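PDB 2OO3: protein involved in catabolism of external DNA from Legionella pneumophila subsp. pneumophila, which probably methylates N6 of adenine 2030 in 23S ribosomal RNA, using S-adenosyl-L-methionine as methyl donor. Local coordinates for residues F38-H43 and R115-E120; T124-L129 and V139-T144. All blocks are in the same frame, centred on the assembly; numbering follows the deposited sequence.

Contact 1: F38-H43 and R115-E120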
ATOM      1  N   PHE A  38     -10.716   8.934  -8.476  1.00  7.95           N
ATOM      2  CA  PHE A  38      -9.503   9.678  -8.154  1.00  7.04           C
ATOM      3  C   PHE A  38      -8.559   8.763  -7.343  1.00  7.25           C
ATOM      4  O   PHE A  38      -8.962   8.205  -6.308  1.00  6.07           O
ATOM      5  CB  PHE A  38      -9.881  10.895  -7.296  1.00  7.77           C
ATOM      6  CG  PHE A  38      -8.725  11.777  -6.935  1.00  7.05           C
ATOM      7  CD1 PHE A  38      -7.867  12.253  -7.918  1.00  9.01           C
ATOM      8  CD2 PHE A  38      -8.522  12.170  -5.623  1.00  9.52           C
ATOM      9  CE1 PHE A  38      -6.820  13.085  -7.616  1.00  8.09           C
ATOM     10  CE2 PHE A  38      -7.433  13.024  -5.298  1.00 10.83           C
ATOM     11  CZ  PHE A  38      -6.585  13.461  -6.290  1.00  8.71           C
ATOM     12  N   TYR A  39      -7.320   8.618  -7.798  1.00  5.76           N
ATOM     13  CA  TYR A  39      -6.355   7.811  -7.070  1.00  6.58           C
ATOM     14  C   TYR A  39      -5.249   8.758  -6.611  1.00  5.96           C
ATOM     15  O   TYR A  39      -4.584   9.378  -7.431  1.00  5.33           O
ATOM     16  CB  TYR A  39      -5.792   6.696  -7.967  1.00  6.71           C
ATOM     17  CG  TYR A  39      -4.664   5.937  -7.318  1.00  7.33           C
ATOM     18  CD1 TYR A  39      -4.934   4.923  -6.371  1.00  9.84           C
ATOM     19  CD2 TYR A  39      -3.331   6.217  -7.626  1.00  6.17           C
ATOM     20  CE1 TYR A  39      -3.904   4.220  -5.759  1.00  8.29           C
ATOM     21  CE2 TYR A  39      -2.271   5.492  -7.014  1.00  7.28           C
ATOM     22  CZ  TYR A  39      -2.581   4.513  -6.085  1.00  9.00           C
ATOM     23  OH  TYR A  39      -1.593   3.783  -5.464  1.00  9.77           O
ATOM     24  N   LEU A  40      -5.090   8.877  -5.300  1.00  6.32           N
ATOM     25  CA  LEU A  40      -4.082   9.779  -4.714  1.00  6.98           C
ATOM     26  C   LEU A  40      -3.028   9.018  -3.899  1.00  7.49           C
ATOM     27  O   LEU A  40      -3.383   8.285  -2.950  1.00  6.78           O
ATOM     28  CB  LEU A  40      -4.784  10.841  -3.831  1.00  7.01           C
ATOM     29  CG  LEU A  40      -3.904  11.728  -2.945  1.00  9.54           C
ATOM     30  CD1 LEU A  40      -2.994  12.590  -3.824  1.00  7.94           C
ATOM     31  CD2 LEU A  40      -4.796  12.590  -2.115  1.00 10.51           C
ATOM     32  N   GLU A  41      -1.748   9.184  -4.261  1.00  6.93           N
ATOM     33  CA  GLU A  41      -0.658   8.706  -3.430  1.00  8.44           C
ATOM     34  C   GLU A  41       0.071   9.847  -2.792  1.00  8.64           C
ATOM     35  O   GLU A  41       0.510  10.771  -3.477  1.00  9.98           O
ATOM     36  CB  GLU A  41       0.347   7.859  -4.210  1.00  8.97           C
ATOM     37  CG  GLU A  41      -0.105   6.456  -4.510  1.00 11.45           C
ATOM     38  CD  GLU A  41       0.971   5.680  -5.270  1.00 13.84           C
ATOM     39  OE1 GLU A  41       0.657   4.736  -6.026  1.00 10.89           O
ATOM     40  OE2 GLU A  41       2.146   6.053  -5.109  1.00 17.67           O
ATOM     41  N   THR A  42       0.241   9.770  -1.473  1.00  8.22           N
ATOM     42  CA  THR A  42       0.924  10.830  -0.712  1.00  7.82           C
ATOM     43  C   THR A  42       2.466  10.667  -0.763  1.00  6.87           C
ATOM     44  O   THR A  42       3.204  11.635  -0.643  1.00  6.25           O
ATOM     45  CB  THR A  42       0.449  10.803   0.785  1.00  8.26           C
ATOM     46  OG1 THR A  42       0.495   9.448   1.254  1.00  8.37           O
ATOM     47  CG2 THR A  42      -1.015  11.274   0.952  1.00  9.48           C
ATOM     48  N   HIS A  43       2.960   9.441  -0.919  1.00  7.32           N
ATOM     49  CA  HIS A  43       4.407   9.180  -0.887  1.00  5.82           C
ATOM     50  C   HIS A  43       4.714   8.198  -2.034  1.00  7.62           C
ATOM     51  O   HIS A  43       4.853   6.969  -1.790  1.00  8.11           O
ATOM     52  CB  HIS A  43       4.842   8.507   0.430  1.00  7.03           C
ATOM     53  CG  HIS A  43       4.573   9.287   1.683  1.00  6.43           C
ATOM     54  ND1 HIS A  43       3.324   9.370   2.258  1.00  9.21           N
ATOM     55  CD2 HIS A  43       5.413   9.955   2.515  1.00  9.35           C
ATOM     56  CE1 HIS A  43       3.397  10.086   3.375  1.00  9.86           C
ATOM     57  NE2 HIS A  43       4.652  10.462   3.547  1.00 10.15           N
ATOM     58  N   ARG A 115      -8.272   9.180 -12.584  1.00  7.09           N
ATOM     59  CA  ARG A 115      -7.239  10.219 -12.499  1.00  7.21           C
ATOM     60  C   ARG A 115      -6.286   9.881 -11.390  1.00  7.54           C
ATOM     61  O   ARG A 115      -6.721   9.725 -10.231  1.00  7.09           O
ATOM     62  CB  ARG A 115      -7.857  11.591 -12.225  1.00  6.77           C
ATOM     63  CG  ARG A 115      -6.853  12.698 -12.128  1.00  7.94           C
ATOM     64  CD  ARG A 115      -7.523  14.075 -12.242  1.00 11.05           C
ATOM     65  NE  ARG A 115      -8.520  14.256 -11.193  1.00 11.57           N
ATOM     66  CZ  ARG A 115      -8.349  14.977 -10.085  1.00 14.29           C
ATOM     67  NH1 ARG A 115      -7.202  15.614  -9.853  1.00 16.47           N
ATOM     68  NH2 ARG A 115      -9.343  15.056  -9.205  1.00 14.66           N
ATOM     69  N   LEU A 116      -5.003   9.765 -11.740  1.00  7.15           N
ATOM     70  CA  LEU A 116      -3.956   9.425 -10.755  1.00  6.93           C
ATOM     71  C   LEU A 116      -3.200  10.685 -10.402  1.00  6.99           C
ATOM     72  O   LEU A 116      -2.759  11.436 -11.275  1.00  6.90           O
ATOM     73  CB  LEU A 116      -2.955   8.385 -11.298  1.00  6.58           C
ATOM     74  CG  LEU A 116      -3.447   6.951 -11.603  1.00  7.15           C
ATOM     75  CD1 LEU A 116      -4.273   6.896 -12.887  1.00  7.20           C
ATOM     76  CD2 LEU A 116      -2.252   5.990 -11.667  1.00  7.25           C
ATOM     77  N   TYR A 117      -3.002  10.887  -9.116  1.00  6.16           N
ATOM     78  CA  TYR A 117      -2.259  12.007  -8.655  1.00  5.90           C
ATOM     79  C   TYR A 117      -1.164  11.488  -7.711  1.00  6.08           C
ATOM     80  O   TYR A 117      -1.447  10.953  -6.617  1.00  5.91           O
ATOM     81  CB  TYR A 117      -3.220  12.932  -7.938  1.00  6.76           C
ATOM     82  CG  TYR A 117      -2.689  14.300  -7.696  1.00  9.90           C
ATOM     83  CD1 TYR A 117      -3.205  15.406  -8.403  1.00 10.02           C
ATOM     84  CD2 TYR A 117      -1.689  14.522  -6.742  1.00 11.59           C
ATOM     85  CE1 TYR A 117      -2.732  16.683  -8.154  1.00 11.18           C
ATOM     86  CE2 TYR A 117      -1.217  15.796  -6.493  1.00 11.95           C
ATOM     87  CZ  TYR A 117      -1.747  16.859  -7.202  1.00 11.35           C
ATOM     88  OH  TYR A 117      -1.308  18.105  -6.943  1.00 12.81           O
ATOM     89  N   LEU A 118       0.087  11.638  -8.133  1.00  5.48           N
ATOM     90  CA  LEU A 118       1.200  11.034  -7.417  1.00  5.93           C
ATOM     91  C   LEU A 118       2.090  12.121  -6.836  1.00  7.18           C
ATOM     92  O   LEU A 118       2.519  13.020  -7.568  1.00  7.30           O
ATOM     93  CB  LEU A 118       2.033  10.174  -8.374  1.00  5.59           C
ATOM     94  CG  LEU A 118       1.261   9.126  -9.202  1.00  5.91           C
ATOM     95  CD1 LEU A 118       2.143   8.426 -10.251  1.00  5.00           C
ATOM     96  CD2 LEU A 118       0.513   8.082  -8.259  1.00  3.94           C
ATOM     97  N   CYS A 119       2.389  12.026  -5.545  1.00  7.58           N
ATOM     98  CA  CYS A 119       3.189  13.069  -4.865  1.00  9.34           C
ATOM     99  C   CYS A 119       4.501  12.479  -4.412  1.00  9.46           C
ATOM    100  O   CYS A 119       4.519  11.392  -3.828  1.00  9.31           O
ATOM    101  CB  CYS A 119       2.475  13.618  -3.622  1.00  9.11           C
ATOM    102  SG  CYS A 119       0.821  14.361  -3.938  1.00 12.82           S
ATOM    103  N   GLU A 120       5.584  13.211  -4.623  1.00 10.49           N
ATOM    104  CA  GLU A 120       6.868  12.789  -4.090  1.00 12.83           C
ATOM    105  C   GLU A 120       7.700  14.004  -3.682  1.00 13.76           C
ATOM    106  O   GLU A 120       7.940  14.891  -4.489  1.00 14.09           O
ATOM    107  CB  GLU A 120       7.640  11.909  -5.108  1.00 12.00           C
ATOM    108  CG  GLU A 120       9.094  11.556  -4.682  1.00 12.79           C
ATOM    109  CD  GLU A 120       9.186  10.925  -3.274  1.00 14.82           C
ATOM    110  OE1 GLU A 120       8.300  10.104  -2.881  1.00 14.44           O
ATOM    111  OE2 GLU A 120      10.158  11.265  -2.554  1.00 14.11           O
TER
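Phe38 puts CE1 over one face of the Arg115 guanidinium, toward its rim and 3.4 Å from Arg115 NH1, with the two planes 24° apart. A bend at chi3 of 59° brings NE of Arg115 to 3.9 Å from Phe38 CD1; NE is also salt-bridged to Glu158. The same CE1 touches CB of Tyr117 at 3.6 Å, the two aromatic side chains running side by side.

Beneath these groups lie two nearly parallel strands, 38-41 and 115-119. Tyr39 joins them with both backbone polar atoms: its N donates to Arg115 O (2.7 Å, 173° at the hydrogen), while its O accepts from Tyr117 N. Glu41 N and O repeat this with Tyr117 O and Cys119 N, the last bond being more bent. The pairing belongs to the parallel part of the Rossmann-like methyltransferase sheet, where 38-41 is flanked on its other edge by strand 161-165.

On the sheet face opposite Phe38, the Tyr39 ring meets Leu118 CD2 at its edge, 4.0 Å from CE2. Tyr39 OH donates to Glu41 OE1 (2.5 Å), and CD of Glu41 packs against that same Leu118 methyl.

Contact 2: T124-L129 and V139-T144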
ATOM      1  N   THR A 124      15.375  13.629  -6.346  1.00 16.14           N
ATOM      2  CA  THR A 124      15.882  12.513  -7.154  1.00 16.08           C
ATOM      3  C   THR A 124      14.781  11.496  -7.434  1.00 14.77           C
ATOM      4  O   THR A 124      14.631  11.035  -8.581  1.00 14.77           O
ATOM      5  CB  THR A 124      17.082  11.799  -6.485  1.00 16.39           C
ATOM      6  OG1 THR A 124      18.124  12.759  -6.273  1.00 18.84           O
ATOM      7  CG2 THR A 124      17.617  10.685  -7.392  1.00 17.12           C
ATOM      8  N   GLU A 125      14.034  11.142  -6.387  1.00 12.96           N
ATOM      9  CA  GLU A 125      12.943  10.185  -6.504  1.00 12.99           C
ATOM     10  C   GLU A 125      11.865  10.719  -7.460  1.00 12.70           C
ATOM     11  O   GLU A 125      11.396  10.013  -8.363  1.00 11.44           O
ATOM     12  CB  GLU A 125      12.330   9.889  -5.131  1.00 12.00           C
ATOM     13  CG  GLU A 125      13.340   9.295  -4.134  1.00 16.94           C
ATOM     14  CD  GLU A 125      14.178   8.202  -4.777  1.00 21.65           C
ATOM     15  OE1 GLU A 125      13.641   7.098  -5.002  1.00 21.83           O
ATOM     16  OE2 GLU A 125      15.360   8.467  -5.110  1.00 23.80           O
ATOM     17  N   TYR A 126      11.493  11.975  -7.255  1.00 11.93           N
ATOM     18  CA  TYR A 126      10.531  12.634  -8.130  1.00 12.80           C
ATOM     19  C   TYR A 126      10.984  12.601  -9.590  1.00 12.98           C
ATOM     20  O   TYR A 126      10.182  12.314 -10.491  1.00 11.62           O
ATOM     21  CB  TYR A 126      10.273  14.065  -7.655  1.00 13.54           C
ATOM     22  CG  TYR A 126       9.619  14.930  -8.707  1.00 14.50           C
ATOM     23  CD1 TYR A 126       8.228  14.880  -8.919  1.00 13.46           C
ATOM     24  CD2 TYR A 126      10.380  15.805  -9.483  1.00 13.32           C
ATOM     25  CE1 TYR A 126       7.618  15.702  -9.914  1.00 13.43           C
ATOM     26  CE2 TYR A 126       9.800  16.601 -10.447  1.00 14.55           C
ATOM     27  CZ  TYR A 126       8.415  16.544 -10.654  1.00 15.98           C
ATOM     28  OH  TYR A 126       7.865  17.342 -11.635  1.00 18.43           O
ATOM     29  N   ASN A 127      12.270  12.889  -9.836  1.00 13.37           N
ATOM     30  CA  ASN A 127      12.768  12.885 -11.205  1.00 14.86           C
ATOM     31  C   ASN A 127      12.682  11.512 -11.857  1.00 14.40           C
ATOM     32  O   ASN A 127      12.445  11.433 -13.061  1.00 13.96           O
ATOM     33  CB  ASN A 127      14.207  13.441 -11.319  1.00 16.15           C
ATOM     34  CG  ASN A 127      14.277  14.975 -11.158  1.00 20.68           C
ATOM     35  OD1 ASN A 127      15.118  15.468 -10.413  1.00 28.00           O
ATOM     36  ND2 ASN A 127      13.407  15.719 -11.843  1.00 21.07           N
ATOM     37  N   PHE A 128      12.845  10.444 -11.071  1.00 13.32           N
ATOM     38  CA  PHE A 128      12.676   9.086 -11.602  1.00 13.74           C
ATOM     39  C   PHE A 128      11.219   8.774 -11.856  1.00 12.44           C
ATOM     40  O   PHE A 128      10.886   8.122 -12.813  1.00 10.84           O
ATOM     41  CB  PHE A 128      13.228   8.028 -10.649  1.00 14.69           C
ATOM     42  CG  PHE A 128      14.704   7.810 -10.754  1.00 19.29           C
ATOM     43  CD1 PHE A 128      15.251   7.132 -11.845  1.00 22.54           C
ATOM     44  CD2 PHE A 128      15.553   8.219  -9.724  1.00 23.58           C
ATOM     45  CE1 PHE A 128      16.637   6.920 -11.924  1.00 25.51           C
ATOM     46  CE2 PHE A 128      16.941   8.010  -9.790  1.00 24.43           C
ATOM     47  CZ  PHE A 128      17.482   7.363 -10.895  1.00 23.61           C
ATOM     48  N   LEU A 129      10.345   9.253 -10.984  1.00 12.47           N
ATOM     49  CA  LEU A 129       8.895   9.042 -11.132  1.00 12.56           C
ATOM     50  C   LEU A 129       8.332   9.689 -12.416  1.00 12.28           C
ATOM     51  O   LEU A 129       7.351   9.209 -12.998  1.00 12.33           O
ATOM     52  CB  LEU A 129       8.187   9.627  -9.909  1.00 11.41           C
ATOM     53  CG  LEU A 129       6.696   9.322  -9.712  1.00 11.73           C
ATOM     54  CD1 LEU A 129       6.472   7.817  -9.541  1.00  8.13           C
ATOM     55  CD2 LEU A 129       6.263  10.075  -8.482  1.00 10.61           C
ATOM     56  N   VAL A 139      -2.080  10.548 -15.684  1.00  7.45           N
ATOM     57  CA  VAL A 139      -1.177  10.505 -14.550  1.00  7.57           C
ATOM     58  C   VAL A 139      -0.548  11.874 -14.261  1.00  7.51           C
ATOM     59  O   VAL A 139       0.196  12.402 -15.082  1.00  6.78           O
ATOM     60  CB  VAL A 139      -0.045   9.453 -14.749  1.00  7.42           C
ATOM     61  CG1 VAL A 139       0.887   9.409 -13.510  1.00  7.26           C
ATOM     62  CG2 VAL A 139      -0.620   8.062 -15.007  1.00  8.87           C
ATOM     63  N   TYR A 140      -0.858  12.444 -13.107  1.00  7.39           N
ATOM     64  CA  TYR A 140      -0.267  13.729 -12.697  1.00  8.22           C
ATOM     65  C   TYR A 140       0.772  13.527 -11.623  1.00  9.12           C
ATOM     66  O   TYR A 140       0.442  13.111 -10.507  1.00 10.75           O
ATOM     67  CB  TYR A 140      -1.355  14.670 -12.188  1.00  8.21           C
ATOM     68  CG  TYR A 140      -2.311  15.032 -13.301  1.00  9.08           C
ATOM     69  CD1 TYR A 140      -2.078  16.168 -14.106  1.00  6.93           C
ATOM     70  CD2 TYR A 140      -3.422  14.224 -13.591  1.00  7.26           C
ATOM     71  CE1 TYR A 140      -2.938  16.492 -15.157  1.00  6.38           C
ATOM     72  CE2 TYR A 140      -4.305  14.553 -14.650  1.00  7.82           C
ATOM     73  CZ  TYR A 140      -4.053  15.694 -15.410  1.00  8.43           C
ATOM     74  OH  TYR A 140      -4.917  16.005 -16.441  1.00 10.67           O
ATOM     75  N   VAL A 141       2.023  13.822 -11.947  1.00  9.94           N
ATOM     76  CA  VAL A 141       3.130  13.634 -10.999  1.00 10.98           C
ATOM     77  C   VAL A 141       3.509  14.982 -10.412  1.00 12.35           C
ATOM     78  O   VAL A 141       3.789  15.919 -11.170  1.00 12.21           O
ATOM     79  CB  VAL A 141       4.346  13.039 -11.707  1.00 11.50           C
ATOM     80  CG1 VAL A 141       5.516  12.807 -10.721  1.00 13.10           C
ATOM     81  CG2 VAL A 141       3.973  11.739 -12.411  1.00 12.91           C
ATOM     82  N   ASN A 142       3.526  15.078  -9.075  1.00 12.17           N
ATOM     83  CA  ASN A 142       3.762  16.333  -8.357  1.00 14.24           C
ATOM     84  C   ASN A 142       4.887  16.296  -7.322  1.00 14.46           C
ATOM     85  O   ASN A 142       4.946  15.390  -6.488  1.00 15.11           O
ATOM     86  CB  ASN A 142       2.472  16.775  -7.706  1.00 14.71           C
ATOM     87  CG  ASN A 142       1.387  17.018  -8.728  1.00 19.12           C
ATOM     88  OD1 ASN A 142       1.212  18.139  -9.208  1.00 23.75           O
ATOM     89  ND2 ASN A 142       0.659  15.957  -9.086  1.00 24.83           N
ATOM     90  N   HIS A 143       5.800  17.255  -7.411  1.00 13.73           N
ATOM     91  CA  HIS A 143       6.912  17.370  -6.477  1.00 14.92           C
ATOM     92  C   HIS A 143       6.438  18.227  -5.299  1.00 15.24           C
ATOM     93  O   HIS A 143       6.480  19.455  -5.336  1.00 14.27           O
ATOM     94  CB  HIS A 143       8.140  17.979  -7.183  1.00 15.19           C
ATOM     95  CG  HIS A 143       9.371  18.013  -6.334  1.00 18.07           C
ATOM     96  ND1 HIS A 143      10.443  18.845  -6.609  1.00 19.10           N
ATOM     97  CD2 HIS A 143       9.705  17.324  -5.217  1.00 18.04           C
ATOM     98  CE1 HIS A 143      11.380  18.656  -5.701  1.00 20.09           C
ATOM     99  NE2 HIS A 143      10.950  17.757  -4.834  1.00 21.37           N
ATOM    100  N   THR A 144       5.940  17.552  -4.265  1.00 15.64           N
ATOM    101  CA  THR A 144       5.211  18.214  -3.219  1.00 15.90           C
ATOM    102  C   THR A 144       5.097  17.318  -2.000  1.00 16.77           C
ATOM    103  O   THR A 144       5.231  16.089  -2.093  1.00 16.10           O
ATOM    104  CB  THR A 144       3.824  18.703  -3.718  1.00 16.96           C
ATOM    105  OG1 THR A 144       3.304  19.688  -2.812  1.00 18.52           O
ATOM    106  CG2 THR A 144       2.817  17.532  -3.927  1.00 16.30           C
TER
HETATM  107  O   HOH W   1       5.476  16.976 -13.281  1.00 19.56           O
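Tyr126 OH and Val141 O are joined through one water, which lies 2.9 Å from the hydroxyl oxygen and donates a hydrogen bond to the carbonyl oxygen, also at 2.9 Å. No direct hydrogen bond spans the two segments; this water provides a polar link between them. It ties helix 123-129 to strand 139-142, the second and third elements of a beta-alpha-beta unit that starts with strand 115-119. The helix segment runs nearly antiparallel to the strand, at 162°, with the axes 9.0 Å apart, as expected where a crossover helix packs on its sheet.

The Tyr126 ring carries most of the apolar contact. With CG anti to the backbone N, directed at the strand segment, the ring lies against His143, and one face receives its CB. CB of His143 sits 3.5 Å from the ring centroid and only 9° off its normal, a well-centred CH-pi contact. Beyond CB the imidazole runs toward the Tyr126 CG and CB side, forming an offset stack, planes 17° apart. NE2 of His143 is hydrogen-bonded to Leu121 O, which probably helps fix how the imidazole is turned.

Farther along the helix, Leu129 also faces the strand, and its side chain crosses that of Val141 obliquely; Leu129 also touches Pro103 of helix 102-109. A single methyl, Val141 CG1, serves both helix residues: it lies 3.7 Å from Tyr126 CE1 and 3.6 Å from Leu129 CD2.

Contacts 1 and 2 have centres 10 Å apart and share a sheet, in which strand 115-119 lies between 38-41 and 139-142. Leu118 makes the join: its N is 2.8 Å from Tyr140 O and its O is 2.7 Å from Asn142 N, both probable hydrogen bonds. The chain then runs from strand 115-119 through a short connection into helix 123-129, so contact 2 packs the crossover that follows contact 1. Both converge on the predicted S-adenosyl-L-methionine site. His43 and Glu120, predicted S-adenosyl-L-methionine-binding residues, lie at the C-terminal ends of the contact 1 segments; the side chain of Tyr126 is about 4 Å from that of Glu120, and Glu120 O is 3.1 Å from His143 CD2.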